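Local atomic coordinates of endonuclease V isoform X2 (Ciona intestinalis, PDB entry 6OZI), a protein that probably cleaves inosine-containing nucleic acids in a metal-dependent reaction, as expected of an endonuclease V. Residues 94-98 against 132-138. The protein carries 1 engineered substitution. Numbering follows the deposited sequence.
Sequences FQQEL and LGVLSNT
F94 and L132 bring apolar side chains together between 94-98 and 132-138, on helices 86-104 and 128-136. CD2 of L132 lies over the F94 ring, 4.1 Å from its centroid and 30° off the normal, an off-centre CH-pi contact displaced toward the CG side, where L132 CD2 comes within 3.6 Å of F94 CG. The chi1 of F94, 177°, puts CG anti to the backbone N and turns the ring toward L132 and S136. At its far edge the ring meets hydroxyls: F94 CE2 stands 3.4 Å from S136 OG, close to the ring plane. In the conformers modelled here, T138 OG1 donates to S136 OG (2.7 Å) and S136 OG to L132 O, but both side chains have a second conformer, so this hydroxyl chain is tentative. The same carbonyl also accepts from S136 N, the two donors arriving from opposite faces of its plane. With F94 cut back to an alanine, L132 CD2 would be likely to lose its ring and a gap to open beside S136 and F41. Beside the ring edge, S136 CB packs against two partners, Q95 OE1 and L98 CD2, the latter at 3.7 Å; L98 CD2 also meets T138 CG2 tip to tip. No hydrogen bond spans the two segments, so the union rests on packing, with the short axes 11.1 Å apart at a crossing angle of -54°. F94 also touches L115 and sets its ring edge-to-face with F41, which ties the pair to the central sheet. At N137 a positive phi and two bonds back into the last turn form a Schellman motif, from which the chain leads toward strand 140-144. Two helices packed against a central mixed sheet fit the RNase H-like fold of endonuclease V.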
# COMPACT_ATOMS: atom_id res chain seq x y z
N PHE A 94 -20.63 -3.61 14.49
CA PHE A 94 -21.24 -4.72 13.75
C PHE A 94 -22.75 -4.72 13.90
O PHE A 94 -23.48 -4.81 12.90
CB PHE A 94 -20.67 -6.05 14.23
CG PHE A 94 -21.30 -7.23 13.57
CD1 PHE A 94 -20.90 -7.62 12.30
CD2 PHE A 94 -22.29 -7.96 14.20
CE1 PHE A 94 -21.48 -8.71 11.68
CE2 PHE A 94 -22.88 -9.05 13.58
CZ PHE A 94 -22.47 -9.42 12.32
N GLN A 95 -23.25 -4.70 15.14
CA GLN A 95 -24.69 -4.71 15.38
C GLN A 95 -25.37 -3.54 14.68
O GLN A 95 -26.48 -3.69 14.14
CB GLN A 95 -24.98 -4.68 16.88
CG GLN A 95 -24.36 -5.84 17.64
CD GLN A 95 -25.40 -6.84 18.10
OE1 GLN A 95 -26.23 -7.31 17.31
NE2 GLN A 95 -25.39 -7.15 19.40
N GLN A 96 -24.75 -2.36 14.72
CA GLN A 96 -25.33 -1.20 14.04
C GLN A 96 -25.37 -1.41 12.52
O GLN A 96 -26.39 -1.16 11.88
CB GLN A 96 -24.56 0.07 14.41
CG GLN A 96 -24.80 0.51 15.85
CD GLN A 96 -26.28 0.74 16.17
OE1 GLN A 96 -27.05 1.23 15.33
NE2 GLN A 96 -26.69 0.37 17.38
N GLU A 97 -24.24 -1.83 11.93
CA GLU A 97 -24.24 -2.09 10.49
C GLU A 97 -25.30 -3.12 10.13
O GLU A 97 -26.02 -2.95 9.14
CB GLU A 97 -22.86 -2.57 10.02
CG GLU A 97 -21.75 -1.52 10.04
CD GLU A 97 -21.89 -0.47 8.94
OE1 GLU A 97 -22.82 -0.56 8.11
OE2 GLU A 97 -21.07 0.47 8.92
N LEU A 98 -25.40 -4.19 10.92
CA LEU A 98 -26.34 -5.27 10.63
C LEU A 98 -27.77 -4.75 10.68
O LEU A 98 -28.59 -5.07 9.81
CB LEU A 98 -26.15 -6.41 11.63
CG LEU A 98 -27.06 -7.62 11.45
CD1 LEU A 98 -26.73 -8.31 10.13
CD2 LEU A 98 -26.91 -8.59 12.62
N LEU A 132 -19.69 -12.23 17.92
CA LEU A 132 -20.63 -11.44 17.14
C LEU A 132 -21.74 -12.31 16.56
O LEU A 132 -22.92 -11.91 16.55
CB LEU A 132 -19.88 -10.70 16.02
CG LEU A 132 -19.20 -9.36 16.35
CD1 LEU A 132 -18.28 -9.43 17.57
CD2 LEU A 132 -18.44 -8.83 15.14
N GLY A 133 -21.39 -13.53 16.12
CA GLY A 133 -22.42 -14.44 15.62
C GLY A 133 -23.49 -14.73 16.66
O GLY A 133 -24.69 -14.64 16.37
N VAL A 134 -23.08 -15.04 17.89
CA VAL A 134 -24.06 -15.43 18.90
C VAL A 134 -24.86 -14.22 19.35
O VAL A 134 -26.09 -14.29 19.49
CB VAL A 134 -23.37 -16.12 20.09
CG1 VAL A 134 -24.34 -16.23 21.27
CG2 VAL A 134 -22.87 -17.50 19.70
N LEU A 135 -24.19 -13.09 19.57
CA LEU A 135 -24.90 -11.91 20.06
C LEU A 135 -25.86 -11.35 19.03
O LEU A 135 -26.80 -10.64 19.41
CB LEU A 135 -23.92 -10.82 20.50
CG LEU A 135 -23.22 -11.08 21.84
CD1 LEU A 135 -22.55 -9.82 22.37
CD2 LEU A 135 -24.20 -11.65 22.85
N SER A 136 -25.67 -11.65 17.74
CA SER A 136 -26.59 -11.17 16.72
C SER A 136 -27.46 -12.27 16.13
O SER A 136 -28.27 -11.98 15.24
CB SER A 136 -25.81 -10.48 15.59
OG SER A 136 -24.84 -11.36 15.03
N ASN A 137 -27.33 -13.51 16.61
CA ASN A 137 -28.04 -14.66 16.04
C ASN A 137 -27.79 -14.76 14.53
O ASN A 137 -28.72 -14.91 13.73
CB ASN A 137 -29.54 -14.62 16.35
CG ASN A 137 -30.25 -15.91 15.92
OD1 ASN A 137 -29.66 -16.99 15.91
ND2 ASN A 137 -31.51 -15.78 15.52
N THR A 138 -26.53 -14.65 14.14
CA THR A 138 -26.17 -14.72 12.73
C THR A 138 -25.05 -15.73 12.54
O THR A 138 -24.21 -15.94 13.42
CB THR A 138 -25.74 -13.34 12.15
OG1 THR A 138 -24.55 -12.87 12.80
CG2 THR A 138 -26.85 -12.31 12.30